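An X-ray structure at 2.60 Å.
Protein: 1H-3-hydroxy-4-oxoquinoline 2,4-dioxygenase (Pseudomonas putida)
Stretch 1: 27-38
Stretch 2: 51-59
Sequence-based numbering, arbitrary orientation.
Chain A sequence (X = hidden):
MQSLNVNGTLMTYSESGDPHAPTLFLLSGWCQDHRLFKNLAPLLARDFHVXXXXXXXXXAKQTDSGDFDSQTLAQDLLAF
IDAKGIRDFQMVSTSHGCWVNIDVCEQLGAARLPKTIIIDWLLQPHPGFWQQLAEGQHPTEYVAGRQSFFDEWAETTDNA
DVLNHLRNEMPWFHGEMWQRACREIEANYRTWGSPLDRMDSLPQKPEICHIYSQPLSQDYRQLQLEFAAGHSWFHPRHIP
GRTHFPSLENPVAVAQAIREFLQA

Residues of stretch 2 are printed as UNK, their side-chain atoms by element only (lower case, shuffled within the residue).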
ATOM      1  N   LEU A  27      -2.467  -4.989   2.422  1.00 66.84           N
ATOM      2  CA  LEU A  27      -2.634  -4.585   0.990  1.00 67.21           C
ATOM      3  C   LEU A  27      -1.412  -3.923   0.385  1.00 67.51           C
ATOM      4  O   LEU A  27      -0.969  -2.875   0.868  1.00 67.77           O
ATOM      5  CB  LEU A  27      -3.784  -3.584   0.834  1.00 66.87           C
ATOM      6  CG  LEU A  27      -5.150  -3.897   1.440  1.00 67.74           C
ATOM      7  CD1 LEU A  27      -6.048  -2.621   1.534  1.00 66.94           C
ATOM      8  CD2 LEU A  27      -5.802  -5.024   0.656  1.00 63.58           C
ATOM      9  N   SER A  28      -0.902  -4.478  -0.705  1.00 68.09           N
ATOM     10  CA  SER A  28       0.337  -3.950  -1.309  1.00 69.41           C
ATOM     11  C   SER A  28       0.242  -2.652  -2.217  1.00 70.05           C
ATOM     12  O   SER A  28      -0.821  -2.053  -2.390  1.00 70.47           O
ATOM     13  CB  SER A  28       0.999  -5.069  -2.102  1.00 68.85           C
ATOM     14  OG  SER A  28       0.537  -4.997  -3.425  1.00 70.37           O
ATOM     15  N   GLY A  29       1.362  -2.232  -2.801  1.00 70.09           N
ATOM     16  CA  GLY A  29       1.314  -1.233  -3.850  1.00 70.37           C
ATOM     17  C   GLY A  29       1.095  -1.909  -5.185  1.00 71.19           C
ATOM     18  O   GLY A  29       0.869  -3.136  -5.239  1.00 71.27           O
ATOM     19  N   TRP A  30       1.124  -1.106  -6.259  1.00 71.38           N
ATOM     20  CA  TRP A  30       1.021  -1.610  -7.640  1.00 71.48           C
ATOM     21  C   TRP A  30       2.260  -2.411  -7.934  1.00 70.98           C
ATOM     22  O   TRP A  30       3.333  -2.085  -7.410  1.00 70.90           O
ATOM     23  CB  TRP A  30       0.961  -0.452  -8.641  1.00 71.93           C
ATOM     24  CG  TRP A  30      -0.321   0.303  -8.596  1.00 72.50           C
ATOM     25  CD1 TRP A  30      -0.634   1.347  -7.762  1.00 73.10           C
ATOM     26  CD2 TRP A  30      -1.480   0.076  -9.417  1.00 73.03           C
ATOM     27  NE1 TRP A  30      -1.922   1.781  -8.014  1.00 72.66           N
ATOM     28  CE2 TRP A  30      -2.461   1.022  -9.025  1.00 72.63           C
ATOM     29  CE3 TRP A  30      -1.782  -0.832 -10.458  1.00 72.67           C
ATOM     30  CZ2 TRP A  30      -3.727   1.092  -9.638  1.00 72.70           C
ATOM     31  CZ3 TRP A  30      -3.044  -0.773 -11.054  1.00 71.92           C
ATOM     32  CH2 TRP A  30      -4.001   0.180 -10.642  1.00 72.10           C
ATOM     33  N   CYS A  31       2.126  -3.453  -8.741  1.00 69.99           N
ATOM     34  CA  CYS A  31       3.286  -4.237  -9.110  1.00 70.21           C
ATOM     35  C   CYS A  31       3.988  -4.874  -7.923  1.00 70.32           C
ATOM     36  O   CYS A  31       5.227  -5.047  -7.938  1.00 70.36           O
ATOM     37  CB  CYS A  31       4.271  -3.355  -9.843  1.00 69.82           C
ATOM     38  SG  CYS A  31       3.661  -2.978 -11.461  1.00 72.33           S
ATOM     39  N   GLN A  32       3.195  -5.188  -6.893  1.00 70.15           N
ATOM     40  CA  GLN A  32       3.659  -5.920  -5.715  1.00 69.98           C
ATOM     41  C   GLN A  32       2.732  -7.076  -5.351  1.00 70.63           C
ATOM     42  O   GLN A  32       1.599  -7.234  -5.873  1.00 69.42           O
ATOM     43  CB  GLN A  32       3.782  -5.032  -4.495  1.00 68.46           C
ATOM     44  CG  GLN A  32       5.094  -4.417  -4.319  1.00 67.74           C
ATOM     45  CD  GLN A  32       4.950  -3.124  -3.534  1.00 67.82           C
ATOM     46  OE1 GLN A  32       3.854  -2.561  -3.480  1.00 66.13           O
ATOM     47  NE2 GLN A  32       6.041  -2.657  -2.893  1.00 68.07           N
ATOM     48  N   ASP A  33       3.225  -7.848  -4.389  1.00 71.27           N
ATOM     49  CA  ASP A  33       2.545  -9.026  -4.014  1.00 72.35           C
ATOM     50  C   ASP A  33       2.243  -9.200  -2.532  1.00 72.11           C
ATOM     51  O   ASP A  33       2.634  -8.364  -1.723  1.00 72.23           O
ATOM     52  CB  ASP A  33       3.321 -10.205  -4.504  1.00 73.02           C
ATOM     53  CG  ASP A  33       2.419 -11.279  -4.821  1.00 76.96           C
ATOM     54  OD1 ASP A  33       1.216 -10.910  -4.834  1.00 81.00           O
ATOM     55  OD2 ASP A  33       2.840 -12.445  -5.041  1.00 83.48           O
ATOM     56  N   HIS A  34       1.547 -10.287  -2.188  1.00 70.88           N
ATOM     57  CA  HIS A  34       1.408 -10.683  -0.803  1.00 69.78           C
ATOM     58  C   HIS A  34       2.810 -11.013  -0.240  1.00 69.81           C
ATOM     59  O   HIS A  34       3.047 -10.942   0.980  1.00 70.14           O
ATOM     60  CB  HIS A  34       0.448 -11.870  -0.687  1.00 69.78           C
ATOM     61  CG  HIS A  34       1.009 -13.158  -1.206  1.00 68.13           C
ATOM     62  ND1 HIS A  34       1.559 -13.282  -2.462  1.00 67.91           N
ATOM     63  CD2 HIS A  34       1.106 -14.382  -0.638  1.00 67.52           C
ATOM     64  CE1 HIS A  34       1.971 -14.522  -2.652  1.00 66.99           C
ATOM     65  NE2 HIS A  34       1.710 -15.211  -1.557  1.00 68.07           N
ATOM     66  N   ARG A  35       3.749 -11.334  -1.131  1.00 69.02           N
ATOM     67  CA  ARG A  35       5.147 -11.555  -0.736  1.00 68.52           C
ATOM     68  C   ARG A  35       5.810 -10.265  -0.176  1.00 67.65           C
ATOM     69  O   ARG A  35       6.855 -10.286   0.453  1.00 67.05           O
ATOM     70  CB  ARG A  35       5.935 -12.160  -1.912  1.00 68.03           C
ATOM     71  CG  ARG A  35       5.351 -13.482  -2.400  1.00 69.37           C
ATOM     72  CD  ARG A  35       5.931 -13.984  -3.750  1.00 69.52           C
ATOM     73  NE  ARG A  35       5.613 -13.094  -4.879  1.00 72.95           N
ATOM     74  CZ  ARG A  35       6.258 -13.058  -6.053  1.00 71.65           C
ATOM     75  NH1 ARG A  35       7.294 -13.855  -6.266  1.00 71.73           N
ATOM     76  NH2 ARG A  35       5.885 -12.206  -7.009  1.00 68.91           N
ATOM     77  N   LEU A  36       5.210  -9.117  -0.405  1.00 67.85           N
ATOM     78  CA  LEU A  36       5.724  -7.939   0.272  1.00 67.79           C
ATOM     79  C   LEU A  36       5.600  -8.170   1.782  1.00 67.72           C
ATOM     80  O   LEU A  36       6.376  -7.637   2.569  1.00 68.87           O
ATOM     81  CB  LEU A  36       4.980  -6.676  -0.155  1.00 67.23           C
ATOM     82  CG  LEU A  36       5.489  -5.332   0.430  1.00 69.66           C
ATOM     83  CD1 LEU A  36       6.958  -5.051   0.057  1.00 70.29           C
ATOM     84  CD2 LEU A  36       4.632  -4.150   0.014  1.00 67.69           C
ATOM     85  N   PHE A  37       4.636  -8.979   2.188  1.00 67.11           N
ATOM     86  CA  PHE A  37       4.332  -9.087   3.588  1.00 66.91           C
ATOM     87  C   PHE A  37       4.950 -10.314   4.211  1.00 66.21           C
ATOM     88  O   PHE A  37       4.584 -10.690   5.307  1.00 65.37           O
ATOM     89  CB  PHE A  37       2.814  -9.055   3.835  1.00 67.71           C
ATOM     90  CG  PHE A  37       2.154  -7.773   3.387  1.00 69.17           C
ATOM     91  CD1 PHE A  37       1.351  -7.751   2.234  1.00 70.57           C
ATOM     92  CD2 PHE A  37       2.352  -6.584   4.088  1.00 71.76           C
ATOM     93  CE1 PHE A  37       0.736  -6.577   1.787  1.00 69.83           C
ATOM     94  CE2 PHE A  37       1.760  -5.383   3.641  1.00 72.60           C
ATOM     95  CZ  PHE A  37       0.942  -5.386   2.491  1.00 70.99           C
ATOM     96  N   LYS A  38       5.920 -10.905   3.533  1.00 65.75           N
ATOM     97  CA  LYS A  38       6.311 -12.248   3.880  1.00 65.85           C
ATOM     98  C   LYS A  38       6.884 -12.290   5.272  1.00 66.10           C
ATOM     99  O   LYS A  38       6.685 -13.300   5.986  1.00 65.10           O
ATOM    100  CB  LYS A  38       7.287 -12.854   2.862  1.00 66.15           C
ATOM    101  CG  LYS A  38       8.673 -12.223   2.835  1.00 65.69           C
ATOM    102  CD  LYS A  38       9.560 -13.007   1.875  1.00 66.41           C
ATOM    103  CE  LYS A  38      11.037 -12.781   2.210  1.00 67.52           C
ATOM    104  NZ  LYS A  38      11.966 -12.654   1.028  1.00 66.63           N
ATOM    105  N   UNK A  51      -5.154 -11.414   6.195  1.00 69.96           N
ATOM    106  CA  UNK A  51      -5.398 -11.656   4.774  1.00 69.94           C
ATOM    107  C   UNK A  51      -4.502 -10.799   3.873  1.00 69.90           C
ATOM    108  O   UNK A  51      -4.663  -9.592   3.836  1.00 70.14           O
ATOM    109  c   UNK A  51      -7.152 -11.954   3.044  1.00 70.61           C
ATOM    110  c   UNK A  51      -6.862 -11.363   4.395  1.00 69.51           C
ATOM    111  c   UNK A  51      -9.053 -12.692   4.949  1.00 69.43           C
ATOM    112  c   UNK A  51      -7.829 -11.870   5.478  1.00 69.93           C
ATOM    113  N   UNK A  52      -3.571 -11.407   3.150  1.00 70.03           N
ATOM    114  CA  UNK A  52      -2.796 -10.637   2.197  1.00 71.19           C
ATOM    115  C   UNK A  52      -3.321 -10.913   0.782  1.00 72.89           C
ATOM    116  O   UNK A  52      -2.983 -11.948   0.198  1.00 73.71           O
ATOM    117  c   UNK A  52      -1.313 -10.973   2.290  1.00 70.52           C
ATOM    118  s   UNK A  52      -0.584 -10.629   3.895  1.00 69.82           S
ATOM    119  N   UNK A  53      -4.181 -10.020   0.228  1.00 73.58           N
ATOM    120  CA  UNK A  53      -4.632 -10.158  -1.183  1.00 73.59           C
ATOM    121  C   UNK A  53      -3.673  -9.721  -2.321  1.00 73.39           C
ATOM    122  O   UNK A  53      -2.686  -9.040  -2.100  1.00 73.09           O
ATOM    123  c   UNK A  53      -5.940  -9.352  -1.235  1.00 73.69           C
ATOM    124  c   UNK A  53      -6.030  -8.590   0.054  1.00 73.59           C
ATOM    125  c   UNK A  53      -4.830  -8.887   0.915  1.00 73.66           C
ATOM    126  N   UNK A  54      -3.974 -10.176  -3.533  1.00 73.85           N
ATOM    127  CA  UNK A  54      -3.197  -9.822  -4.726  1.00 73.87           C
ATOM    128  C   UNK A  54      -4.100  -9.094  -5.703  1.00 73.19           C
ATOM    129  O   UNK A  54      -4.991  -9.693  -6.333  1.00 73.32           O
ATOM    130  o   UNK A  54      -1.642 -11.596  -3.312  1.00 78.75           O
ATOM    131  o   UNK A  54      -1.873 -13.252  -4.814  1.00 72.79           O
ATOM    132  c   UNK A  54      -1.999 -12.046  -4.445  1.00 74.91           C
ATOM    133  c   UNK A  54      -2.601 -11.057  -5.419  1.00 74.05           C
ATOM    134  N   UNK A  55      -3.843  -7.802  -5.824  1.00 71.98           N
ATOM    135  CA  UNK A  55      -4.565  -6.927  -6.716  1.00 70.40           C
ATOM    136  C   UNK A  55      -4.860  -7.543  -8.096  1.00 69.82           C
ATOM    137  O   UNK A  55      -4.073  -8.359  -8.597  1.00 69.07           O
ATOM    138  c   UNK A  55      -5.105  -3.026  -2.869  1.00 68.72           C
ATOM    139  c   UNK A  55      -3.666  -4.823  -5.662  1.00 68.43           C
ATOM    140  c   UNK A  55      -2.561  -4.204  -5.123  1.00 68.69           C
ATOM    141  n   UNK A  55      -2.925  -3.456  -4.019  1.00 66.93           N
ATOM    142  c   UNK A  55      -6.147  -4.713  -4.901  1.00 68.06           C
ATOM    143  c   UNK A  55      -6.442  -3.328  -2.927  1.00 68.77           C
ATOM    144  c   UNK A  55      -6.965  -4.162  -3.930  1.00 69.27           C
ATOM    145  c   UNK A  55      -4.281  -3.577  -3.842  1.00 67.30           C
ATOM    146  c   UNK A  55      -3.716  -5.679  -6.872  1.00 69.79           C
ATOM    147  c   UNK A  55      -4.776  -4.430  -4.860  1.00 67.21           C
ATOM    148  N   UNK A  56      -5.986  -7.154  -8.698  1.00 69.13           N
ATOM    149  CA  UNK A  56      -6.210  -7.421 -10.122  1.00 69.58           C
ATOM    150  C   UNK A  56      -4.906  -7.533 -10.915  1.00 69.50           C
ATOM    151  O   UNK A  56      -4.075  -6.637 -10.861  1.00 69.86           O
ATOM    152  n   UNK A  56     -11.442  -7.295 -12.862  1.00 71.68           N
ATOM    153  c   UNK A  56      -7.039  -6.300 -10.754  1.00 69.54           C
ATOM    154  c   UNK A  56      -8.457  -6.673 -11.042  1.00 69.72           C
ATOM    155  c   UNK A  56      -9.223  -5.550 -11.813  1.00 69.89           C
ATOM    156  n   UNK A  56     -10.629  -5.557 -11.259  1.00 71.02           N
ATOM    157  c   UNK A  56     -11.647  -6.390 -11.754  1.00 71.74           C
ATOM    158  n   UNK A  56     -12.877  -6.303 -11.124  1.00 72.38           N
ATOM    159  N   UNK A  57      -4.710  -8.619 -11.646  1.00 69.27           N
ATOM    160  CA  UNK A  57      -3.561  -8.708 -12.544  1.00 69.38           C
ATOM    161  C   UNK A  57      -2.266  -9.057 -11.854  1.00 69.83           C
ATOM    162  O   UNK A  57      -1.240  -9.301 -12.511  1.00 69.41           O
ATOM    163  N   UNK A  58      -2.327  -9.083 -10.525  1.00 70.50           N
ATOM    164  CA  UNK A  58      -1.172  -9.356  -9.697  1.00 71.70           C
ATOM    165  C   UNK A  58      -1.094 -10.783  -9.156  1.00 72.36           C
ATOM    166  O   UNK A  58      -0.118 -11.156  -8.495  1.00 72.80           O
ATOM    167  c   UNK A  58       0.449  -6.434  -9.317  1.00 74.85           C
ATOM    168  n   UNK A  58       0.215  -5.154  -9.759  1.00 75.92           N
ATOM    169  n   UNK A  58      -1.699  -6.041  -9.375  1.00 74.63           N
ATOM    170  c   UNK A  58      -1.089  -4.942  -9.788  1.00 75.71           C
ATOM    171  c   UNK A  58      -0.758  -6.988  -9.043  1.00 73.24           C
ATOM    172  c   UNK A  58      -1.125  -8.349  -8.569  1.00 71.67           C
ATOM    173  N   UNK A  59      -2.106 -11.586  -9.450  1.00 72.74           N
ATOM    174  CA  UNK A  59      -2.080 -12.972  -9.044  1.00 73.48           C
ATOM    175  C   UNK A  59      -0.913 -13.726  -9.716  1.00 73.88           C
ATOM    176  O   UNK A  59      -0.283 -13.214 -10.662  1.00 73.74           O
ATOM    177  c   UNK A  59      -3.982 -13.374 -10.719  1.00 74.45           C
ATOM    178  c   UNK A  59      -3.443 -13.634  -9.307  1.00 73.68           C
ATOM    179  o   UNK A  59      -4.402 -14.381 -11.374  1.00 74.06           O
ATOM    180  o   UNK A  59      -4.009 -12.177 -11.156  1.00 73.85           O
TER
HETATM  181  O   HOH W   1      -1.560  -6.658  -3.560  1.00 84.27           O

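Position 51 carries four side-chain carbons, forked at the first, with one arm two carbons long. This is a beta-branched aliphatic chain, and it stays beyond contact range of stretch 1. It is Ile51, in the strand that runs through 53.

Position 52 has one carbon followed by one sulfur. Its CB lies 3.6 Å from His34 CB, and the sulfur lies 3.7 Å from Phe37 CB and 4.7 Å from the centroid of the Phe37 ring, 49° off the ring normal. One carbon and a terminal sulfur make Cys52, in rotamer m.

At position 53 three carbons close a ring onto the backbone N, which identifies Pro53. Its CG packs 3.6 Å from Leu27 CD2, an apolar contact.

Position 54 shows two carbons, the second carrying two oxygens. A carboxylate on so short a stem is Asp54. Its OD1 lies 3.4 Å from His34 CB and 3.3 Å from Asp33 OD1; the latter pair are two acceptors of like charge, so the approach is not a hydrogen bond. OD2 is hydrogen-bonded elsewhere in the structure.

At position 55 one carbon leads to fused five- and six-membered rings holding eight carbons and one nitrogen, the indole of Trp55. NE1 donates to Ser28 O at 3.0 Å, with a nearly linear N-H...O angle of 170°, as expected for an acceptor near the ring plane. CZ2 also packs 4.0 Å from Leu27 CB.

Position 56 has three carbons, a nitrogen, then a carbon bearing two more nitrogens. This guanidinium chain is Arg56; its end leads away from stretch 1.

Position 57 has no side-chain atoms and is Gly57. Its phi of 80° favours glycine, and it lies within the type II turn from Trp55 to position 58.

Position 58 has one carbon and a five-membered ring of three carbons and two nitrogens: His58. NE2 accepts from Cys31 N at 2.8 Å (142°). ND1 donates weakly to Arg56 O at 2.9 Å, consistent with a proton on ND1 and a free lone pair on NE2.

Position 59 again has two carbons, the second with two oxygens. It is Asp59, pointing away from stretch 1.

The contact buries 643 Å² and rests on two direct hydrogen bonds, each joining a ring nitrogen of stretch 2 to the backbone of stretch 1. Between the stretches, water 1 donates to Ser28 OG (2.7 Å) and Pro53 O (3.0 Å). Apolar packing by Leu27 and Phe37 against Pro53, Trp55 and Cys52 complements these polar links.

Stretch 2 51-59: ICPDWRGHD
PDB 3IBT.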